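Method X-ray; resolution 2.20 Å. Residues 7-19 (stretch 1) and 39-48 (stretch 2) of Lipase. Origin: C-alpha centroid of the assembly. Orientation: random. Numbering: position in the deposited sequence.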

ATOM      1  N   GLN A   7     -12.168  -5.926   4.913  1.00 28.14           N
ATOM      2  CA  GLN A   7     -13.013  -4.860   4.385  1.00 30.28           C
ATOM      3  C   GLN A   7     -12.763  -3.567   5.161  1.00 31.39           C
ATOM      4  O   GLN A   7     -12.781  -2.468   4.600  1.00 32.39           O
ATOM      5  CB  GLN A   7     -14.488  -5.242   4.506  1.00 28.47           C
ATOM      6  CG  GLN A   7     -14.868  -6.473   3.713  1.00 34.94           C
ATOM      7  CD  GLN A   7     -16.320  -6.832   3.912  1.00 40.38           C
ATOM      8  OE1 GLN A   7     -16.736  -7.198   5.012  1.00 39.66           O
ATOM      9  NE2 GLN A   7     -17.106  -6.715   2.852  1.00 36.53           N
ATOM     10  N   LEU A   8     -12.524  -3.698   6.456  1.00 28.36           N
ATOM     11  CA  LEU A   8     -12.281  -2.525   7.268  1.00 29.03           C
ATOM     12  C   LEU A   8     -10.993  -1.862   6.856  1.00 27.13           C
ATOM     13  O   LEU A   8     -10.958  -0.657   6.660  1.00 37.39           O
ATOM     14  CB  LEU A   8     -12.225  -2.891   8.746  1.00 27.89           C
ATOM     15  CG  LEU A   8     -11.994  -1.719   9.697  1.00 30.75           C
ATOM     16  CD1 LEU A   8     -13.143  -0.726   9.582  1.00 31.35           C
ATOM     17  CD2 LEU A   8     -11.897  -2.247  11.119  1.00 34.26           C
ATOM     18  N   MET A   9      -9.930  -2.646   6.729  1.00 30.14           N
ATOM     19  CA  MET A   9      -8.636  -2.119   6.314  1.00 27.98           C
ATOM     20  C   MET A   9      -8.674  -1.536   4.885  1.00 25.21           C
ATOM     21  O   MET A   9      -7.890  -0.651   4.551  1.00 26.46           O
ATOM     22  CB  MET A   9      -7.572  -3.217   6.412  1.00 25.05           C
ATOM     23  CG  MET A   9      -7.336  -3.765   7.823  1.00 28.43           C
ATOM     24  SD  MET A   9      -7.074  -2.534   9.121  1.00 25.99           S
ATOM     25  CE  MET A   9      -5.493  -2.079   8.833  1.00 41.99           C
ATOM     26  N   LEU A  10      -9.565  -2.045   4.038  1.00 26.75           N
ATOM     27  CA  LEU A  10      -9.698  -1.521   2.675  1.00 25.64           C
ATOM     28  C   LEU A  10     -10.211  -0.095   2.808  1.00 26.97           C
ATOM     29  O   LEU A  10      -9.793   0.801   2.080  1.00 27.84           O
ATOM     30  CB  LEU A  10     -10.714  -2.334   1.867  1.00 26.30           C
ATOM     31  CG  LEU A  10     -10.906  -1.823   0.432  1.00 30.21           C
ATOM     32  CD1 LEU A  10      -9.610  -2.092  -0.346  1.00 25.42           C
ATOM     33  CD2 LEU A  10     -12.088  -2.508  -0.246  1.00 22.41           C
ATOM     34  N   ALA A  11     -11.131   0.095   3.754  1.00 26.47           N
ATOM     35  CA  ALA A  11     -11.711   1.402   4.025  1.00 23.18           C
ATOM     36  C   ALA A  11     -10.653   2.394   4.501  1.00 25.21           C
ATOM     37  O   ALA A  11     -10.663   3.560   4.114  1.00 25.09           O
ATOM     38  CB  ALA A  11     -12.827   1.271   5.078  1.00 25.37           C
ATOM     39  N   PHE A  12      -9.749   1.941   5.359  1.00 23.88           N
ATOM     40  CA  PHE A  12      -8.698   2.818   5.858  1.00 26.03           C
ATOM     41  C   PHE A  12      -7.676   3.091   4.768  1.00 25.47           C
ATOM     42  O   PHE A  12      -7.140   4.190   4.674  1.00 24.23           O
ATOM     43  CB  PHE A  12      -7.989   2.187   7.055  1.00 27.25           C
ATOM     44  CG  PHE A  12      -8.783   2.242   8.326  1.00 31.00           C
ATOM     45  CD1 PHE A  12      -9.169   1.069   8.977  1.00 26.64           C
ATOM     46  CD2 PHE A  12      -9.113   3.471   8.893  1.00 21.65           C
ATOM     47  CE1 PHE A  12      -9.867   1.119  10.174  1.00 24.72           C
ATOM     48  CE2 PHE A  12      -9.813   3.532  10.088  1.00 27.98           C
ATOM     49  CZ  PHE A  12     -10.190   2.354  10.735  1.00 30.57           C
ATOM     50  N   SER A  13      -7.410   2.082   3.946  1.00 24.91           N
ATOM     51  CA  SER A  13      -6.451   2.239   2.870  1.00 22.16           C
ATOM     52  C   SER A  13      -6.964   3.269   1.879  1.00 24.50           C
ATOM     53  O   SER A  13      -6.191   4.083   1.371  1.00 23.42           O
ATOM     54  CB  SER A  13      -6.210   0.912   2.150  1.00 21.42           C
ATOM     55  OG  SER A  13      -5.397   0.047   2.927  1.00 22.45           O
ATOM     56  N   TYR A  14      -8.268   3.244   1.612  1.00 22.92           N
ATOM     57  CA  TYR A  14      -8.849   4.191   0.656  1.00 24.05           C
ATOM     58  C   TYR A  14      -9.075   5.591   1.200  1.00 27.49           C
ATOM     59  O   TYR A  14      -8.995   6.572   0.452  1.00 29.22           O
ATOM     60  CB  TYR A  14     -10.140   3.634   0.045  1.00 17.91           C
ATOM     61  CG  TYR A  14      -9.854   2.759  -1.168  1.00 23.90           C
ATOM     62  CD1 TYR A  14      -9.015   1.646  -1.059  1.00 22.80           C
ATOM     63  CD2 TYR A  14     -10.379   3.066  -2.428  1.00 15.38           C
ATOM     64  CE1 TYR A  14      -8.698   0.859  -2.168  1.00 22.41           C
ATOM     65  CE2 TYR A  14     -10.074   2.278  -3.559  1.00 19.95           C
ATOM     66  CZ  TYR A  14      -9.226   1.175  -3.417  1.00 26.85           C
ATOM     67  OH  TYR A  14      -8.891   0.384  -4.503  1.00 21.52           O
ATOM     68  N   MET A  15      -9.326   5.690   2.500  1.00 26.66           N
ATOM     69  CA  MET A  15      -9.513   6.990   3.134  1.00 29.06           C
ATOM     70  C   MET A  15      -8.180   7.744   3.062  1.00 29.94           C
ATOM     71  O   MET A  15      -8.148   8.969   3.129  1.00 27.01           O
ATOM     72  CB  MET A  15      -9.930   6.808   4.598  1.00 28.81           C
ATOM     73  CG  MET A  15     -10.343   8.107   5.299  1.00 33.17           C
ATOM     74  SD  MET A  15     -10.907   7.825   7.002  1.00 35.11           S
ATOM     75  CE  MET A  15      -9.375   7.728   7.857  1.00 32.09           C
ATOM     76  N   SER A  16      -7.087   6.991   2.931  1.00 27.79           N
ATOM     77  CA  SER A  16      -5.743   7.551   2.826  1.00 26.88           C
ATOM     78  C   SER A  16      -5.599   8.438   1.601  1.00 26.25           C
ATOM     79  O   SER A  16      -4.784   9.361   1.579  1.00 27.87           O
ATOM     80  CB  SER A  16      -4.718   6.429   2.701  1.00 23.75           C
ATOM     81  OG  SER A  16      -4.865   5.507   3.750  1.00 36.36           O
ATOM     82  N   TYR A  17      -6.387   8.140   0.581  1.00 25.56           N
ATOM     83  CA  TYR A  17      -6.328   8.866  -0.672  1.00 28.59           C
ATOM     84  C   TYR A  17      -6.996  10.248  -0.738  1.00 33.55           C
ATOM     85  O   TYR A  17      -6.916  10.921  -1.767  1.00 35.02           O
ATOM     86  CB  TYR A  17      -6.860   7.967  -1.798  1.00 25.13           C
ATOM     87  CG  TYR A  17      -5.880   6.872  -2.186  1.00 28.91           C
ATOM     88  CD1 TYR A  17      -6.258   5.530  -2.183  1.00 26.07           C
ATOM     89  CD2 TYR A  17      -4.563   7.185  -2.539  1.00 26.36           C
ATOM     90  CE1 TYR A  17      -5.354   4.523  -2.519  1.00 25.47           C
ATOM     91  CE2 TYR A  17      -3.650   6.185  -2.880  1.00 25.52           C
ATOM     92  CZ  TYR A  17      -4.054   4.860  -2.867  1.00 25.10           C
ATOM     93  OH  TYR A  17      -3.157   3.878  -3.214  1.00 27.93           O
ATOM     94  N   TYR A  18      -7.639  10.686   0.337  1.00 30.90           N
ATOM     95  CA  TYR A  18      -8.268  11.994   0.298  1.00 33.28           C
ATOM     96  C   TYR A  18      -7.220  13.029  -0.037  1.00 37.59           C
ATOM     97  O   TYR A  18      -6.121  12.993   0.504  1.00 39.84           O
ATOM     98  CB  TYR A  18      -8.920  12.328   1.634  1.00 34.22           C
ATOM     99  CG  TYR A  18     -10.375  11.934   1.697  1.00 32.44           C
ATOM    100  CD1 TYR A  18     -10.840  11.076   2.691  1.00 31.38           C
ATOM    101  CD2 TYR A  18     -11.292  12.438   0.778  1.00 27.04           C
ATOM    102  CE1 TYR A  18     -12.177  10.733   2.774  1.00 26.99           C
ATOM    103  CE2 TYR A  18     -12.636  12.101   0.850  1.00 26.28           C
ATOM    104  CZ  TYR A  18     -13.072  11.250   1.852  1.00 29.63           C
ATOM    105  OH  TYR A  18     -14.404  10.918   1.955  1.00 27.12           O
ATOM    106  N   GLY A  19      -7.554  13.939  -0.945  1.00 39.13           N
ATOM    107  CA  GLY A  19      -6.606  14.967  -1.326  1.00 45.31           C
ATOM    108  C   GLY A  19      -5.461  14.492  -2.215  1.00 48.50           C
ATOM    109  O   GLY A  19      -4.371  15.075  -2.201  1.00 47.88           O
ATOM    110  N   GLU A  39     -14.366  13.615   9.122  1.00 41.99           N
ATOM    111  CA  GLU A  39     -15.731  13.554   8.621  1.00 43.27           C
ATOM    112  C   GLU A  39     -16.075  12.118   8.204  1.00 42.49           C
ATOM    113  O   GLU A  39     -17.183  11.628   8.460  1.00 42.09           O
ATOM    114  CB  GLU A  39     -15.915  14.476   7.416  1.00 41.26           C
ATOM    115  CG  GLU A  39     -17.332  14.413   6.853  1.00 47.82           C
ATOM    116  CD  GLU A  39     -17.491  15.129   5.521  1.00 56.10           C
ATOM    117  OE1 GLU A  39     -18.634  15.177   5.012  1.00 58.39           O
ATOM    118  OE2 GLU A  39     -16.482  15.641   4.980  1.00 59.80           O
ATOM    119  N   ALA A  40     -15.125  11.463   7.539  1.00 39.68           N
ATOM    120  CA  ALA A  40     -15.300  10.083   7.083  1.00 39.73           C
ATOM    121  C   ALA A  40     -15.488   9.114   8.257  1.00 36.64           C
ATOM    122  O   ALA A  40     -16.414   8.307   8.274  1.00 33.68           O
ATOM    123  CB  ALA A  40     -14.085   9.652   6.247  1.00 37.75           C
ATOM    124  N   LEU A  41     -14.596   9.184   9.235  1.00 38.30           N
ATOM    125  CA  LEU A  41     -14.698   8.296  10.380  1.00 40.80           C
ATOM    126  C   LEU A  41     -16.047   8.471  11.074  1.00 46.59           C
ATOM    127  O   LEU A  41     -16.394   7.712  11.973  1.00 50.67           O
ATOM    128  CB  LEU A  41     -13.570   8.583  11.366  1.00 36.04           C
ATOM    129  CG  LEU A  41     -12.145   8.205  10.963  1.00 38.13           C
ATOM    130  CD1 LEU A  41     -11.190   8.633  12.071  1.00 33.99           C
ATOM    131  CD2 LEU A  41     -12.055   6.698  10.726  1.00 35.20           C
ATOM    132  N   LYS A  42     -16.811   9.465  10.638  1.00 50.24           N
ATOM    133  CA  LYS A  42     -18.102   9.758  11.241  1.00 50.32           C
ATOM    134  C   LYS A  42     -19.283   9.429  10.345  1.00 45.00           C
ATOM    135  O   LYS A  42     -20.402   9.288  10.819  1.00 44.91           O
ATOM    136  CB  LYS A  42     -18.157  11.236  11.613  1.00 55.21           C
ATOM    137  CG  LYS A  42     -19.441  11.675  12.274  1.00 61.16           C
ATOM    138  CD  LYS A  42     -19.504  13.198  12.390  1.00 67.35           C
ATOM    139  CE  LYS A  42     -19.640  13.871  11.019  1.00 69.55           C
ATOM    140  NZ  LYS A  42     -19.785  15.358  11.112  1.00 70.19           N
ATOM    141  N   THR A  43     -19.036   9.291   9.052  1.00 43.27           N
ATOM    142  CA  THR A  43     -20.124   9.020   8.132  1.00 42.86           C
ATOM    143  C   THR A  43     -20.023   7.726   7.343  1.00 43.43           C
ATOM    144  O   THR A  43     -21.043   7.133   6.985  1.00 43.83           O
ATOM    145  CB  THR A  43     -20.274  10.187   7.147  1.00 47.85           C
ATOM    146  OG1 THR A  43     -19.085  10.298   6.353  1.00 47.98           O
ATOM    147  CG2 THR A  43     -20.493  11.496   7.913  1.00 43.95           C
ATOM    148  N   TRP A  44     -18.802   7.287   7.050  1.00 44.72           N
ATOM    149  CA  TRP A  44     -18.612   6.050   6.288  1.00 41.22           C
ATOM    150  C   TRP A  44     -19.205   4.882   7.072  1.00 39.41           C
ATOM    151  O   TRP A  44     -18.931   4.731   8.267  1.00 34.27           O
ATOM    152  CB  TRP A  44     -17.120   5.798   6.051  1.00 42.39           C
ATOM    153  CG  TRP A  44     -16.470   6.658   4.997  1.00 39.85           C
ATOM    154  CD1 TRP A  44     -16.788   7.945   4.666  1.00 40.45           C
ATOM    155  CD2 TRP A  44     -15.333   6.311   4.203  1.00 39.91           C
ATOM    156  NE1 TRP A  44     -15.916   8.423   3.717  1.00 37.81           N
ATOM    157  CE2 TRP A  44     -15.010   7.442   3.417  1.00 41.37           C
ATOM    158  CE3 TRP A  44     -14.549   5.155   4.082  1.00 37.27           C
ATOM    159  CZ2 TRP A  44     -13.934   7.449   2.524  1.00 38.99           C
ATOM    160  CZ3 TRP A  44     -13.477   5.162   3.190  1.00 36.45           C
ATOM    161  CH2 TRP A  44     -13.180   6.300   2.426  1.00 39.29           C
ATOM    162  N   LYS A  45     -20.004   4.055   6.403  1.00 39.17           N
ATOM    163  CA  LYS A  45     -20.633   2.908   7.057  1.00 44.05           C
ATOM    164  C   LYS A  45     -19.657   2.081   7.912  1.00 44.07           C
ATOM    165  O   LYS A  45     -19.832   1.952   9.127  1.00 44.05           O
ATOM    166  CB  LYS A  45     -21.296   1.993   6.022  1.00 46.98           C
ATOM    167  CG  LYS A  45     -22.499   2.577   5.296  1.00 51.29           C
ATOM    168  CD  LYS A  45     -23.137   1.503   4.415  1.00 53.16           C
ATOM    169  CE  LYS A  45     -24.174   2.076   3.453  1.00 55.97           C
ATOM    170  NZ  LYS A  45     -24.779   1.039   2.547  1.00 53.17           N
ATOM    171  N   PRO A  46     -18.608   1.520   7.289  1.00 41.39           N
ATOM    172  CA  PRO A  46     -17.641   0.716   8.040  1.00 39.86           C
ATOM    173  C   PRO A  46     -17.048   1.357   9.300  1.00 36.96           C
ATOM    174  O   PRO A  46     -16.552   0.652  10.184  1.00 36.64           O
ATOM    175  CB  PRO A  46     -16.583   0.381   6.985  1.00 37.25           C
ATOM    176  CG  PRO A  46     -16.675   1.512   6.036  1.00 40.84           C
ATOM    177  CD  PRO A  46     -18.157   1.710   5.900  1.00 39.35           C
ATOM    178  N   PHE A  47     -17.106   2.681   9.402  1.00 35.98           N
ATOM    179  CA  PHE A  47     -16.551   3.353  10.574  1.00 36.24           C
ATOM    180  C   PHE A  47     -17.609   3.717  11.623  1.00 37.88           C
ATOM    181  O   PHE A  47     -17.280   4.297  12.650  1.00 35.87           O
ATOM    182  CB  PHE A  47     -15.802   4.635  10.167  1.00 37.27           C
ATOM    183  CG  PHE A  47     -14.689   4.420   9.162  1.00 36.96           C
ATOM    184  CD1 PHE A  47     -13.833   3.322   9.257  1.00 40.77           C
ATOM    185  CD2 PHE A  47     -14.481   5.335   8.131  1.00 37.35           C
ATOM    186  CE1 PHE A  47     -12.780   3.136   8.336  1.00 37.77           C
ATOM    187  CE2 PHE A  47     -13.437   5.160   7.210  1.00 38.90           C
ATOM    188  CZ  PHE A  47     -12.583   4.055   7.314  1.00 33.28           C
ATOM    189  N   GLN A  48     -18.866   3.366  11.377  1.00 37.00           N
ATOM    190  CA  GLN A  48     -19.938   3.712  12.309  1.00 45.33           C
ATOM    191  C   GLN A  48     -20.166   2.702  13.434  1.00 47.69           C
ATOM    192  O   GLN A  48     -20.919   2.965  14.372  1.00 46.08           O
ATOM    193  CB  GLN A  48     -21.251   3.913  11.541  1.00 44.77           C
ATOM    194  CG  GLN A  48     -21.211   5.042  10.519  1.00 55.16           C
ATOM    195  CD  GLN A  48     -22.441   5.067   9.620  1.00 60.06           C
ATOM    196  OE1 GLN A  48     -22.833   4.045   9.050  1.00 61.24           O
ATOM    197  NE2 GLN A  48     -23.046   6.244   9.477  1.00 62.76           N
TER

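The sulfur of Met-15 sits among four residues of the second stretch at once and gathers much of the apolar packing. Met-15 SD lies 3.7 Å from Ala-40 CB, 4.1 Å from Leu-41 CD2 and 3.7 Å from Phe-47 CE2, and it stands 5.2 Å from the centroid of the six-membered ring of Trp-44, only 3° off the ring normal. Met-15 SD is also 4.7 Å from the centroid of the Phe-47 ring, but 53° off that normal, so it approaches the two aromatic systems quite differently. The side chain reaches this position with chi1 and chi2 both t, an extended path that starts from a CA-to-CB bond directed toward the other stretch. A long, unbranched and polarizable side chain suits such a site, because it can touch aliphatic and aromatic neighbours together.

Trp-44 buries the largest area of any residue in the contact, 79 Å², followed by Met-15 with 66 Å² and Phe-47 with 63 Å², out of 459 Å² summed over both sides. The indole lies across the helix of stretch 1 and meets it with the end of its six-membered ring: Trp-44 CZ3 is 3.4 Å from Ala-11 O, and Trp-44 CH2 is 3.8 Å from Met-15 CA and 3.9 Å from Met-15 CB. Ala-11 O accepts the backbone hydrogen bond from Met-15 N (3.0 Å), so the ring packs against a carbonyl already engaged within the helix.

The one hydrogen bond across the contact is weak. Trp-44 NE1 donates to Tyr-18 OH at 3.4 Å with an N-H...O angle of 139°, the hydroxyl lying at the indole edge near its plane. The indole thus combines broad apolar surface with a donor. Tyr-18 OH is also hydrogen-bonded elsewhere in the structure. Apolar packing accompanies this bond: Tyr-18 CE1 is 3.7 Å from Trp-44 CZ2 and 4.1 Å from Ala-40 CB. Tyr-18 closes a type I turn beginning at Met-15, and its CA-to-CB bond points toward stretch 2.

The flat Phe-47 ring offers apolar surface to Leu-8, Ala-11, Phe-12 and Met-15. Its CB leaves sideways, yet with chi1 m the ring end comes nearer, bringing Phe-47 CZ to 3.6 Å from Ala-11 CB, a small methyl that permits close approach, and Phe-47 CE1 to 3.5 Å from Phe-12 CE2. The latter atom pair places Phe-47 CE1 over one face of the Phe-12 ring; the ring planes meet obliquely at 34°, with centroids 4.8 Å apart. Phe-12 CE2 also lies 3.9 Å from Leu-41 CD2, extending the apolar cluster.

The backbones come closest at Leu-8 and Pro-46, whose CA atoms are 6.3 Å apart; Leu-8 CD1 reaches Pro-46 O at 3.7 Å and Phe-47 CE1 at 4.1 Å. Ala-11 CB points toward stretch 2 and lies 4.0 Å from Pro-46 CG. The helix axes run at 151° and approach no closer than 11.7 Å; Trp-44 and Phe-47 supply much of the contact.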